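Local atomic coordinates of CRISPR-associated endonuclease Cas9 (Campylobacter jejuni subsp. jejuni serotype O:2, PDB entry 5X2H), a protein that cleaves invading DNA at sites matched by its guide RNA, using RuvC-like and HNH nuclease domains in CRISPR adaptive immunity. Residues R9-D14 / N470-K475; F13-S18 / L459-E464; S49-R54 / T454-L459. All coordinates share one frame; numbering follows the deposited sequence.

Interaction 1. Residues R9-D14 / N470-K475; sequences RILAFD and NALLKK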
loop_
_atom_site.group_PDB
_atom_site.type_symbol
_atom_site.label_atom_id
_atom_site.label_comp_id
_atom_site.label_asym_id
_atom_site.label_seq_id
_atom_site.Cartn_x
_atom_site.Cartn_y
_atom_site.Cartn_z
ATOM N N ARG A 9 3.245 -40.217 -3.727
ATOM C CA ARG A 9 3.692 -39.126 -2.872
ATOM C C ARG A 9 2.878 -37.869 -3.155
ATOM O O ARG A 9 2.808 -37.411 -4.299
ATOM C CB ARG A 9 5.183 -38.871 -3.092
ATOM C CG ARG A 9 6.026 -40.129 -2.938
ATOM C CD ARG A 9 7.372 -40.012 -3.635
ATOM N NE ARG A 9 8.219 -38.977 -3.050
ATOM C CZ ARG A 9 8.942 -39.139 -1.946
ATOM N NH1 ARG A 9 8.914 -40.294 -1.295
ATOM N NH2 ARG A 9 9.689 -38.147 -1.489
ATOM N N ILE A 10 2.261 -37.319 -2.111
ATOM C CA ILE A 10 1.351 -36.187 -2.237
ATOM C C ILE A 10 1.716 -35.140 -1.193
ATOM O O ILE A 10 1.946 -35.475 -0.026
ATOM C CB ILE A 10 -0.121 -36.614 -2.070
ATOM C CG1 ILE A 10 -0.433 -37.851 -2.916
ATOM C CG2 ILE A 10 -1.052 -35.472 -2.451
ATOM C CD1 ILE A 10 -1.823 -38.411 -2.694
ATOM N N LEU A 11 1.764 -33.879 -1.613
ATOM C CA LEU A 11 1.904 -32.736 -0.719
ATOM C C LEU A 11 0.627 -31.912 -0.801
ATOM O O LEU A 11 0.227 -31.492 -1.891
ATOM C CB LEU A 11 3.116 -31.881 -1.093
ATOM C CG LEU A 11 4.511 -32.475 -0.904
ATOM C CD1 LEU A 11 5.572 -31.514 -1.416
ATOM C CD2 LEU A 11 4.754 -32.812 0.559
ATOM N N ALA A 12 -0.013 -31.685 0.340
ATOM C CA ALA A 12 -1.250 -30.921 0.397
ATOM C C ALA A 12 -1.038 -29.664 1.226
ATOM O O ALA A 12 -0.321 -29.689 2.231
ATOM C CB ALA A 12 -2.388 -31.754 0.983
ATOM N N PHE A 13 -1.665 -28.567 0.804
ATOM C CA PHE A 13 -1.473 -27.266 1.430
ATOM C C PHE A 13 -2.816 -26.598 1.683
ATOM O O PHE A 13 -3.667 -26.546 0.790
ATOM C CB PHE A 13 -0.598 -26.356 0.564
ATOM C CG PHE A 13 0.809 -26.850 0.393
ATOM C CD1 PHE A 13 1.129 -27.725 -0.633
ATOM C CD2 PHE A 13 1.813 -26.435 1.252
ATOM C CE1 PHE A 13 2.421 -28.179 -0.797
ATOM C CE2 PHE A 13 3.108 -26.883 1.092
ATOM C CZ PHE A 13 3.412 -27.759 0.064
ATOM N N ASP A 14 -2.994 -26.088 2.897
ATOM C CA ASP A 14 -4.139 -25.261 3.273
ATOM C C ASP A 14 -3.606 -23.840 3.439
ATOM O O ASP A 14 -3.117 -23.464 4.506
ATOM C CB ASP A 14 -4.802 -25.776 4.553
ATOM C CG ASP A 14 -6.017 -24.957 4.954
ATOM O OD1 ASP A 14 -7.064 -25.078 4.284
ATOM O OD2 ASP A 14 -5.928 -24.199 5.945
ATOM N N ASN A 470 9.559 -25.591 -0.661
ATOM C CA ASN A 470 10.961 -25.861 -0.960
ATOM C C ASN A 470 11.669 -26.543 0.205
ATOM O O ASN A 470 12.575 -27.356 -0.014
ATOM C CB ASN A 470 11.678 -24.566 -1.347
ATOM C CG ASN A 470 11.307 -24.095 -2.743
ATOM O OD1 ASN A 470 10.759 -24.858 -3.537
ATOM N ND2 ASN A 470 11.607 -22.837 -3.049
ATOM N N ALA A 471 11.269 -26.234 1.442
ATOM C CA ALA A 471 11.829 -26.942 2.590
ATOM C C ALA A 471 11.444 -28.415 2.568
ATOM O O ALA A 471 12.263 -29.283 2.891
ATOM C CB ALA A 471 11.370 -26.287 3.892
ATOM N N LEU A 472 10.198 -28.717 2.191
ATOM C CA LEU A 472 9.780 -30.109 2.062
ATOM C C LEU A 472 10.527 -30.804 0.932
ATOM O O LEU A 472 10.923 -31.969 1.065
ATOM C CB LEU A 472 8.271 -30.185 1.833
ATOM C CG LEU A 472 7.392 -29.821 3.030
ATOM C CD1 LEU A 472 5.943 -29.633 2.604
ATOM C CD2 LEU A 472 7.502 -30.890 4.107
ATOM N N LEU A 473 10.726 -30.105 -0.188
ATOM C CA LEU A 473 11.460 -30.688 -1.304
ATOM C C LEU A 473 12.896 -31.009 -0.910
ATOM O O LEU A 473 13.443 -32.042 -1.310
ATOM C CB LEU A 473 11.427 -29.740 -2.504
ATOM C CG LEU A 473 10.060 -29.511 -3.154
ATOM C CD1 LEU A 473 10.149 -28.446 -4.240
ATOM C CD2 LEU A 473 9.510 -30.812 -3.721
ATOM N N LYS A 474 13.523 -30.136 -0.116
ATOM C CA LYS A 474 14.882 -30.406 0.336
ATOM C C LYS A 474 14.926 -31.579 1.306
ATOM O O LYS A 474 15.918 -32.317 1.341
ATOM C CB LYS A 474 15.483 -29.159 0.991
ATOM C CG LYS A 474 17.001 -29.196 1.095
ATOM C CD LYS A 474 17.488 -28.852 2.496
ATOM C CE LYS A 474 17.318 -27.375 2.809
ATOM N NZ LYS A 474 18.219 -26.515 1.989
ATOM N N LYS A 475 13.861 -31.779 2.087
ATOM C CA LYS A 475 13.879 -32.813 3.118
ATOM C C LYS A 475 13.561 -34.193 2.550
ATOM O O LYS A 475 14.158 -35.189 2.974
ATOM C CB LYS A 475 12.894 -32.455 4.233
ATOM C CG LYS A 475 13.029 -33.292 5.502
ATOM C CD LYS A 475 11.966 -32.902 6.527
ATOM C CE LYS A 475 12.058 -33.727 7.808
ATOM N NZ LYS A 475 13.087 -33.208 8.752
#
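Leu11 and Phe13, two residues apart on strand 10-15, both meet one methyl group of Leu472 on helix 456-476, and the contact is purely apolar. CD1 of Leu472 lies 4.0 Å from CD2 of Leu11, where the two leucines run alongside each other in opposite directions. The same CD1 reaches CZ of Phe13 at 4.0 Å, the far end of the ring, meeting it obliquely as the two side chains approach from opposite directions. Leu472 has its CG beside the backbone N (chi1 -70°) and its chain otherwise extended, which carries the methyl from the helix across to both strand residues. Aromatic neighbours extend this packing: Trp22 of the adjacent strand touches both Phe13 and Leu472, and Tyr465, earlier on the helix, meets the Phe13 ring edge to face. Backbone hydrogen bonds tie the strand to its neighbours, Ile10 with Ser25 and Leu11 with Lys481 and Asn483. Ala12 and Asp14 face the other side of the sheet, where helix 557-566 packs and where Asp14 is the predicted magnesium-binding catalytic aspartate. A central strand between helices on both faces, with the acidic residue at its end, is the RNase H-like architecture of the RuvC nuclease domain.

Interaction 2. Residues F13-S18 / L459-E464; sequences FDIGIS and LRAIKE. With nucleotides of chain B.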
loop_
_atom_site.group_PDB
_atom_site.type_symbol
_atom_site.label_atom_id
_atom_site.label_comp_id
_atom_site.label_asym_id
_atom_site.label_seq_id
_atom_site.Cartn_x
_atom_site.Cartn_y
_atom_site.Cartn_z
ATOM N N PHE A 13 -1.665 -28.567 0.804
ATOM C CA PHE A 13 -1.473 -27.266 1.430
ATOM C C PHE A 13 -2.816 -26.598 1.683
ATOM O O PHE A 13 -3.667 -26.546 0.790
ATOM C CB PHE A 13 -0.598 -26.356 0.564
ATOM C CG PHE A 13 0.809 -26.850 0.393
ATOM C CD1 PHE A 13 1.129 -27.725 -0.633
ATOM C CD2 PHE A 13 1.813 -26.435 1.252
ATOM C CE1 PHE A 13 2.421 -28.179 -0.797
ATOM C CE2 PHE A 13 3.108 -26.883 1.092
ATOM C CZ PHE A 13 3.412 -27.759 0.064
ATOM N N ASP A 14 -2.994 -26.088 2.897
ATOM C CA ASP A 14 -4.139 -25.261 3.273
ATOM C C ASP A 14 -3.606 -23.840 3.439
ATOM O O ASP A 14 -3.117 -23.464 4.506
ATOM C CB ASP A 14 -4.802 -25.776 4.553
ATOM C CG ASP A 14 -6.017 -24.957 4.954
ATOM O OD1 ASP A 14 -7.064 -25.078 4.284
ATOM O OD2 ASP A 14 -5.928 -24.199 5.945
ATOM N N ILE A 15 -3.693 -23.057 2.368
ATOM C CA ILE A 15 -3.089 -21.731 2.317
ATOM C C ILE A 15 -4.106 -20.716 2.826
ATOM O O ILE A 15 -5.063 -20.375 2.125
ATOM C CB ILE A 15 -2.623 -21.387 0.898
ATOM C CG1 ILE A 15 -1.622 -22.434 0.401
ATOM C CG2 ILE A 15 -2.025 -19.986 0.858
ATOM C CD1 ILE A 15 -1.184 -22.235 -1.032
ATOM N N GLY A 16 -3.891 -20.219 4.045
ATOM C CA GLY A 16 -4.766 -19.238 4.645
ATOM C C GLY A 16 -4.204 -17.827 4.563
ATOM O O GLY A 16 -3.106 -17.583 4.070
ATOM N N ILE A 17 -4.998 -16.883 5.071
ATOM C CA ILE A 17 -4.591 -15.482 5.042
ATOM C C ILE A 17 -3.359 -15.262 5.911
ATOM O O ILE A 17 -2.566 -14.346 5.656
ATOM C CB ILE A 17 -5.765 -14.579 5.471
ATOM C CG1 ILE A 17 -5.494 -13.121 5.093
ATOM C CG2 ILE A 17 -6.047 -14.713 6.965
ATOM C CD1 ILE A 17 -5.691 -12.834 3.624
ATOM N N SER A 18 -3.161 -16.101 6.934
ATOM C CA SER A 18 -2.028 -15.940 7.837
ATOM C C SER A 18 -1.449 -17.279 8.282
ATOM O O SER A 18 -0.679 -17.319 9.251
ATOM C CB SER A 18 -2.431 -15.119 9.064
ATOM O OG SER A 18 -3.585 -15.661 9.678
ATOM N N LEU A 459 1.265 -11.487 -1.969
ATOM C CA LEU A 459 2.687 -11.789 -2.094
ATOM C C LEU A 459 3.226 -12.463 -0.838
ATOM O O LEU A 459 4.093 -13.342 -0.928
ATOM C CB LEU A 459 3.471 -10.509 -2.390
ATOM C CG LEU A 459 3.108 -9.771 -3.682
ATOM C CD1 LEU A 459 3.833 -8.436 -3.758
ATOM C CD2 LEU A 459 3.431 -10.627 -4.900
ATOM N N ARG A 460 2.718 -12.073 0.334
ATOM C CA ARG A 460 3.156 -12.687 1.582
ATOM C C ARG A 460 2.780 -14.163 1.632
ATOM O O ARG A 460 3.613 -15.016 1.966
ATOM C CB ARG A 460 2.546 -11.942 2.769
ATOM C CG ARG A 460 2.874 -12.570 4.110
ATOM C CD ARG A 460 4.224 -12.103 4.614
ATOM N NE ARG A 460 4.084 -11.023 5.586
ATOM C CZ ARG A 460 5.094 -10.283 6.033
ATOM N NH1 ARG A 460 4.871 -9.324 6.924
ATOM N NH2 ARG A 460 6.323 -10.496 5.582
ATOM N N ALA A 461 1.527 -14.482 1.304
ATOM C CA ALA A 461 1.066 -15.864 1.371
ATOM C C ALA A 461 1.807 -16.747 0.377
ATOM O O ALA A 461 2.153 -17.892 0.692
ATOM C CB ALA A 461 -0.440 -15.924 1.120
ATOM N N ILE A 462 2.057 -16.235 -0.829
ATOM C CA ILE A 462 2.768 -17.016 -1.834
ATOM C C ILE A 462 4.208 -17.256 -1.400
ATOM O O ILE A 462 4.765 -18.339 -1.617
ATOM C CB ILE A 462 2.694 -16.310 -3.198
ATOM C CG1 ILE A 462 1.236 -16.155 -3.628
ATOM C CG2 ILE A 462 3.487 -17.076 -4.248
ATOM C CD1 ILE A 462 1.062 -15.443 -4.951
ATOM N N LYS A 463 4.826 -16.256 -0.770
ATOM C CA LYS A 463 6.196 -16.409 -0.294
ATOM C C LYS A 463 6.297 -17.536 0.729
ATOM O O LYS A 463 7.162 -18.413 0.620
ATOM C CB LYS A 463 6.685 -15.086 0.297
ATOM C CG LYS A 463 7.916 -15.193 1.175
ATOM C CD LYS A 463 7.565 -14.919 2.628
ATOM C CE LYS A 463 8.782 -14.474 3.419
ATOM N NZ LYS A 463 8.536 -13.155 4.062
ATOM N N GLU A 464 5.405 -17.535 1.722
ATOM C CA GLU A 464 5.427 -18.583 2.736
ATOM C C GLU A 464 5.062 -19.940 2.151
ATOM O O GLU A 464 5.534 -20.970 2.644
ATOM C CB GLU A 464 4.485 -18.224 3.885
ATOM C CG GLU A 464 4.964 -17.061 4.740
ATOM C CD GLU A 464 6.225 -17.387 5.525
ATOM O OE1 GLU A 464 7.047 -16.471 5.739
ATOM O OE2 GLU A 464 6.397 -18.559 5.925
ATOM P P G B 72 7.249 -10.595 1.555
ATOM O OP1 G B 72 6.436 -11.819 1.761
ATOM O OP2 G B 72 8.057 -10.052 2.671
ATOM O "O5'" G B 72 8.253 -10.840 0.337
ATOM C "C5'" G B 72 7.779 -11.225 -0.943
ATOM C "C4'" G B 72 8.859 -11.124 -1.994
ATOM O "O4'" G B 72 9.365 -9.763 -2.059
ATOM C "C3'" G B 72 10.108 -11.959 -1.761
ATOM O "O3'" G B 72 9.948 -13.321 -2.103
ATOM C "C2'" G B 72 11.143 -11.235 -2.608
ATOM O "O2'" G B 72 10.958 -11.527 -3.984
ATOM C "C1'" G B 72 10.746 -9.778 -2.369
ATOM N N9 G B 72 11.491 -9.205 -1.232
ATOM C C8 G B 72 10.990 -8.813 -0.013
ATOM N N7 G B 72 11.910 -8.357 0.791
ATOM C C5 G B 72 13.090 -8.460 0.069
ATOM C C6 G B 72 14.424 -8.121 0.419
ATOM O O6 G B 72 14.848 -7.641 1.476
ATOM N N1 G B 72 15.313 -8.392 -0.619
ATOM C C2 G B 72 14.968 -8.919 -1.839
ATOM N N2 G B 72 15.972 -9.109 -2.708
ATOM N N3 G B 72 13.729 -9.240 -2.178
ATOM C C4 G B 72 12.848 -8.984 -1.186
ATOM P P G B 71 5.903 -5.769 4.778
ATOM O OP1 G B 71 5.027 -6.721 5.509
ATOM O OP2 G B 71 7.185 -5.333 5.385
ATOM O "O5'" G B 71 6.226 -6.408 3.359
ATOM C "C5'" G B 71 5.170 -6.810 2.507
ATOM C "C4'" G B 71 5.645 -7.062 1.101
ATOM O "O4'" G B 71 6.243 -5.862 0.543
ATOM C "C3'" G B 71 6.731 -8.107 0.929
ATOM O "O3'" G B 71 6.264 -9.439 1.030
ATOM C "C2'" G B 71 7.284 -7.749 -0.440
ATOM O "O2'" G B 71 6.373 -8.140 -1.456
ATOM C "C1'" G B 71 7.276 -6.224 -0.354
ATOM N N9 G B 71 8.561 -5.738 0.178
ATOM C C8 G B 71 8.840 -5.267 1.439
ATOM N N7 G B 71 10.097 -4.945 1.593
ATOM C C5 G B 71 10.683 -5.236 0.365
ATOM C C6 G B 71 12.023 -5.100 -0.084
ATOM O O6 G B 71 13.009 -4.680 0.529
ATOM N N1 G B 71 12.167 -5.516 -1.404
ATOM C C2 G B 71 11.159 -6.000 -2.197
ATOM N N2 G B 71 11.502 -6.350 -3.446
ATOM N N3 G B 71 9.908 -6.132 -1.793
ATOM C C4 G B 71 9.746 -5.734 -0.514
ATOM P P G B 73 10.758 -14.452 -1.297
ATOM O OP1 G B 73 10.300 -15.773 -1.792
ATOM O OP2 G B 73 10.686 -14.131 0.152
ATOM O "O5'" G B 73 12.273 -14.239 -1.738
ATOM C "C5'" G B 73 12.703 -14.533 -3.057
ATOM C "C4'" G B 73 14.151 -14.162 -3.258
ATOM O "O4'" G B 73 14.356 -12.778 -2.876
ATOM C "C3'" G B 73 15.165 -14.929 -2.422
ATOM O "O3'" G B 73 15.484 -16.200 -2.964
ATOM C "C2'" G B 73 16.351 -13.973 -2.381
ATOM O "O2'" G B 73 17.093 -14.045 -3.588
ATOM C "C1'" G B 73 15.647 -12.616 -2.329
ATOM N N9 G B 73 15.520 -12.110 -0.949
ATOM C C8 G B 73 14.385 -12.069 -0.177
ATOM N N7 G B 73 14.596 -11.562 1.005
ATOM C C5 G B 73 15.950 -11.252 1.016
ATOM C C6 G B 73 16.759 -10.677 2.032
ATOM O O6 G B 73 16.426 -10.314 3.165
ATOM N N1 G B 73 18.081 -10.534 1.620
ATOM C C2 G B 73 18.565 -10.900 0.387
ATOM N N2 G B 73 19.871 -10.688 0.170
ATOM N N3 G B 73 17.821 -11.438 -0.563
ATOM C C4 G B 73 16.534 -11.584 -0.185
#
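Ala461 turns its methyl from helix 456-476 toward the end of strand 10-15, where Ile15 and Gly16 meet it. Ile15 comes with its CG2 branch, 4.4 Å from Ala461 CB, while the carbonyl O of Gly16 lies 4.3 Å from the same methyl; no hydrogen bond joins the segments, and the alanine methyl sits against the backbone at Gly16. Around this patch Ile15 also packs on Tyr465 and Val498, while Ile462, whose side chain leaves the helix away from the strand, touches Leu497 and Tyr501 of helix 493-505.

Arg460 and Lys463 reach instead to the backbone of the bound RNA. Both send CG anti to the backbone N, and Arg460 then bends at chi2 (84°) and chi3, bringing its guanidinium within reach of two successive phosphates, which it meets obliquely. Its NH1 is 3.0 Å from OP1 of G71 of chain B, and its NH2 is 3.4 Å from OP2 of G72 of chain B. Lys463, bent at chi2 and chi4, brings NZ equally close to OP1 and OP2 of G72 of chain B, with weak hydrogen bonds of 3.4 Å to each. The helix is thus apolar toward the sheet bearing the predicted catalytic Asp14 and basic toward the guide RNA. Two positive groups beside successive phosphates should offset their charge, and these contacts are consistent with binding through the RNA backbone rather than base identity.

Interaction 3. Residues S49-R54 / T454-L459; sequences SLALPR and TNPVVL. With nucleotides of chain B.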
loop_
_atom_site.group_PDB
_atom_site.type_symbol
_atom_site.label_atom_id
_atom_site.label_comp_id
_atom_site.label_asym_id
_atom_site.label_seq_id
_atom_site.Cartn_x
_atom_site.Cartn_y
_atom_site.Cartn_z
ATOM N N SER A 49 -4.363 -3.165 5.183
ATOM C CA SER A 49 -3.259 -3.292 4.235
ATOM C C SER A 49 -1.899 -3.010 4.865
ATOM O O SER A 49 -1.802 -2.303 5.875
ATOM C CB SER A 49 -3.485 -2.348 3.053
ATOM O OG SER A 49 -4.820 -2.432 2.585
ATOM N N LEU A 50 -0.841 -3.555 4.265
ATOM C CA LEU A 50 0.512 -3.375 4.777
ATOM C C LEU A 50 1.129 -2.067 4.293
ATOM O O LEU A 50 1.668 -1.294 5.091
ATOM C CB LEU A 50 1.390 -4.562 4.365
ATOM C CG LEU A 50 0.874 -5.961 4.730
ATOM C CD1 LEU A 50 1.922 -7.028 4.433
ATOM C CD2 LEU A 50 0.436 -6.022 6.188
ATOM N N ALA A 51 1.050 -1.804 2.991
ATOM C CA ALA A 51 1.678 -0.625 2.411
ATOM C C ALA A 51 0.875 0.652 2.621
ATOM O O ALA A 51 1.420 1.739 2.404
ATOM C CB ALA A 51 1.909 -0.843 0.914
ATOM N N LEU A 52 -0.388 0.551 3.041
ATOM C CA LEU A 52 -1.236 1.738 3.140
ATOM C C LEU A 52 -0.683 2.791 4.092
ATOM O O LEU A 52 -0.553 3.954 3.674
ATOM C CB LEU A 52 -2.662 1.333 3.529
ATOM C CG LEU A 52 -3.567 2.485 3.980
ATOM C CD1 LEU A 52 -3.872 3.430 2.823
ATOM C CD2 LEU A 52 -4.850 1.960 4.594
ATOM N N PRO A 53 -0.348 2.484 5.351
ATOM C CA PRO A 53 0.174 3.547 6.226
ATOM C C PRO A 53 1.486 4.124 5.736
ATOM O O PRO A 53 1.748 5.314 5.944
ATOM C CB PRO A 53 0.339 2.840 7.582
ATOM C CG PRO A 53 -0.508 1.607 7.486
ATOM C CD PRO A 53 -0.414 1.192 6.060
ATOM N N ARG A 54 2.323 3.309 5.094
ATOM C CA ARG A 54 3.550 3.831 4.504
ATOM C C ARG A 54 3.237 4.826 3.394
ATOM O O ARG A 54 3.902 5.861 3.275
ATOM C CB ARG A 54 4.404 2.679 3.980
ATOM C CG ARG A 54 5.711 3.096 3.337
ATOM C CD ARG A 54 6.599 1.883 3.121
ATOM N NE ARG A 54 7.735 2.150 2.245
ATOM C CZ ARG A 54 7.773 1.824 0.958
ATOM N NH1 ARG A 54 6.734 1.221 0.397
ATOM N NH2 ARG A 54 8.848 2.102 0.234
ATOM N N THR A 454 -0.112 -6.972 -7.043
ATOM C CA THR A 454 0.433 -5.853 -6.290
ATOM C C THR A 454 0.160 -5.946 -4.799
ATOM O O THR A 454 0.837 -5.267 -4.022
ATOM C CB THR A 454 -0.146 -4.524 -6.798
ATOM O OG1 THR A 454 -1.517 -4.415 -6.390
ATOM C CG2 THR A 454 -0.065 -4.448 -8.311
ATOM N N ASN A 455 -0.802 -6.761 -4.388
ATOM C CA ASN A 455 -1.225 -6.807 -2.994
ATOM C C ASN A 455 -0.156 -7.472 -2.137
ATOM O O ASN A 455 0.134 -8.659 -2.337
ATOM C CB ASN A 455 -2.550 -7.556 -2.882
ATOM C CG ASN A 455 -3.269 -7.283 -1.579
ATOM O OD1 ASN A 455 -2.644 -7.031 -0.551
ATOM N ND2 ASN A 455 -4.595 -7.332 -1.615
ATOM N N PRO A 456 0.453 -6.762 -1.185
ATOM C CA PRO A 456 1.457 -7.404 -0.324
ATOM C C PRO A 456 0.898 -8.556 0.487
ATOM O O PRO A 456 1.664 -9.446 0.878
ATOM C CB PRO A 456 1.933 -6.258 0.581
ATOM C CG PRO A 456 1.563 -5.004 -0.158
ATOM C CD PRO A 456 0.288 -5.334 -0.870
ATOM N N VAL A 457 -0.410 -8.569 0.749
ATOM C CA VAL A 457 -1.014 -9.694 1.453
ATOM C C VAL A 457 -0.901 -10.965 0.620
ATOM O O VAL A 457 -0.564 -12.036 1.140
ATOM C CB VAL A 457 -2.477 -9.375 1.809
ATOM C CG1 VAL A 457 -3.100 -10.531 2.570
ATOM C CG2 VAL A 457 -2.556 -8.092 2.625
ATOM N N VAL A 458 -1.168 -10.871 -0.684
ATOM C CA VAL A 458 -1.073 -12.049 -1.539
ATOM C C VAL A 458 0.382 -12.460 -1.720
ATOM O O VAL A 458 0.722 -13.646 -1.628
ATOM C CB VAL A 458 -1.765 -11.789 -2.888
ATOM C CG1 VAL A 458 -1.683 -13.025 -3.767
ATOM C CG2 VAL A 458 -3.212 -11.384 -2.671
ATOM N N LEU A 459 1.265 -11.487 -1.969
ATOM C CA LEU A 459 2.687 -11.789 -2.094
ATOM C C LEU A 459 3.226 -12.463 -0.838
ATOM O O LEU A 459 4.093 -13.342 -0.928
ATOM C CB LEU A 459 3.471 -10.509 -2.390
ATOM C CG LEU A 459 3.108 -9.771 -3.682
ATOM C CD1 LEU A 459 3.833 -8.436 -3.758
ATOM C CD2 LEU A 459 3.431 -10.627 -4.900
ATOM P P G B 70 7.250 -1.141 7.354
ATOM O OP1 G B 70 6.637 -2.159 8.248
ATOM O OP2 G B 70 8.727 -1.046 7.254
ATOM O "O5'" G B 70 6.680 -1.374 5.888
ATOM C "C5'" G B 70 5.285 -1.514 5.670
ATOM C "C4'" G B 70 4.983 -2.018 4.280
ATOM O "O4'" G B 70 5.453 -1.068 3.285
ATOM C "C3'" G B 70 5.652 -3.321 3.875
ATOM O "O3'" G B 70 5.026 -4.470 4.419
ATOM C "C2'" G B 70 5.599 -3.246 2.357
ATOM O "O2'" G B 70 4.288 -3.520 1.887
ATOM C "C1'" G B 70 5.890 -1.763 2.132
ATOM N N9 G B 70 7.336 -1.540 1.975
ATOM C C8 G B 70 8.203 -1.047 2.917
ATOM N N7 G B 70 9.434 -0.989 2.496
ATOM C C5 G B 70 9.377 -1.488 1.202
ATOM C C6 G B 70 10.405 -1.670 0.240
ATOM O O6 G B 70 11.611 -1.418 0.345
ATOM N N1 G B 70 9.911 -2.204 -0.945
ATOM C C2 G B 70 8.597 -2.523 -1.181
ATOM N N2 G B 70 8.322 -3.030 -2.397
ATOM N N3 G B 70 7.627 -2.361 -0.291
ATOM C C4 G B 70 8.087 -1.842 0.868
ATOM P P C B 13 -2.500 -1.692 -0.523
ATOM O OP1 C B 13 -1.583 -2.102 0.569
ATOM O OP2 C B 13 -3.483 -0.599 -0.308
ATOM O "O5'" C B 13 -1.583 -1.284 -1.757
ATOM C "C5'" C B 13 -0.479 -2.090 -2.131
ATOM C "C4'" C B 13 0.070 -1.681 -3.472
ATOM O "O4'" C B 13 -0.974 -1.763 -4.479
ATOM C "C3'" C B 13 0.555 -0.249 -3.581
ATOM O "O3'" C B 13 1.832 -0.038 -3.011
ATOM C "C2'" C B 13 0.498 -0.005 -5.082
ATOM O "O2'" C B 13 1.583 -0.649 -5.733
ATOM C "C1'" C B 13 -0.786 -0.746 -5.444
ATOM N N1 C B 13 -1.959 0.159 -5.431
ATOM C C2 C B 13 -2.198 0.934 -6.572
ATOM O O2 C B 13 -1.441 0.831 -7.549
ATOM N N3 C B 13 -3.255 1.768 -6.594
ATOM C C4 C B 13 -4.058 1.866 -5.535
ATOM N N4 C B 13 -5.085 2.717 -5.621
ATOM C C5 C B 13 -3.839 1.097 -4.352
ATOM C C6 C B 13 -2.787 0.267 -4.343
ATOM P P G B 12 -8.530 -2.389 -0.538
ATOM O OP1 G B 12 -8.415 -2.473 0.940
ATOM O OP2 G B 12 -9.089 -1.173 -1.184
ATOM O "O5'" G B 12 -7.089 -2.632 -1.166
ATOM C "C5'" G B 12 -6.388 -3.845 -0.939
ATOM C "C4'" G B 12 -5.290 -4.035 -1.950
ATOM O "O4'" G B 12 -5.855 -4.095 -3.284
ATOM C "C3'" G B 12 -4.264 -2.918 -2.035
ATOM O "O3'" G B 12 -3.273 -3.006 -1.027
ATOM C "C2'" G B 12 -3.711 -3.083 -3.445
ATOM O "O2'" G B 12 -2.757 -4.132 -3.489
ATOM C "C1'" G B 12 -4.955 -3.529 -4.214
ATOM N N9 G B 12 -5.618 -2.406 -4.906
ATOM C C8 G B 12 -6.752 -1.730 -4.526
ATOM N N7 G B 12 -7.084 -0.782 -5.362
ATOM C C5 G B 12 -6.112 -0.834 -6.353
ATOM C C6 G B 12 -5.940 -0.050 -7.528
ATOM O O6 G B 12 -6.637 0.883 -7.945
ATOM N N1 G B 12 -4.818 -0.444 -8.249
ATOM C C2 G B 12 -3.970 -1.461 -7.889
ATOM N N2 G B 12 -2.939 -1.695 -8.712
ATOM N N3 G B 12 -4.118 -2.198 -6.799
ATOM C C4 G B 12 -5.201 -1.831 -6.084
#
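Leu50 places CG beside its backbone N (chi1 -54°) and extends from there, an arrangement in which CD1 slides past the Pro456 ring and lies 3.9 Å from its CB. Here the beginning of helix 51-82, the arginine-rich bridge helix of Cas9, meets the first turn of helix 456-476. Ala51 adds a second apolar touch, its CB 4.3 Å from CG of Pro456. Both protein segments also touch RNA: O2' of G70 of chain B lies 3.7 Å from Ala51 CB and from Pro456 CG alike, the one ribose hydroxyl thus meeting both.

The second helix is opened by Asn455 at its N-cap. Its OD1 accepts from Val457 N at 3.0 Å; the N-H meets the oxygen at 151°, from a donor 38° out of the carbonyl plane. Next to it, Thr454 OG1 shares a hydrogen bond of 3.2 Å with O2' of G12 of chain B, a contact that a deoxyribose could not offer.

Arg54 is anti from CG through to NE, and this stretched chain lays its guanidinium over the base of G70 of chain B, while NE and NH2 make salt bridges to RNA phosphates. The flat group is therefore held both by the base against one face and by phosphates at its nitrogens. C8 of G70 of chain B sits 3.2 Å above the guanidinium plane of Arg54, offset toward the rim of the group.

Helix 456-476 runs through all three contacts, offering a different turn to each. Interactions 1 and 2 share Phe13, Asp14 and strand 10-15, lie about 14 Å apart between centres, and fix the same helix to one RuvC sheet. All three are buried, but interaction 1 is wholly apolar and lies in the protein core, whereas interactions 2 and 3 border the RNA and include partly exposed residues. Interaction 2 has a thin apolar side and a charged one; interaction 3, nested within the loops closed by the other two, exchanges the strand for the bridge helix and mixes apolar packing with sugar, phosphate and base contacts. It touches interaction 2 where Ile17 CD1 packs on Val457 CG1 at 3.6 Å.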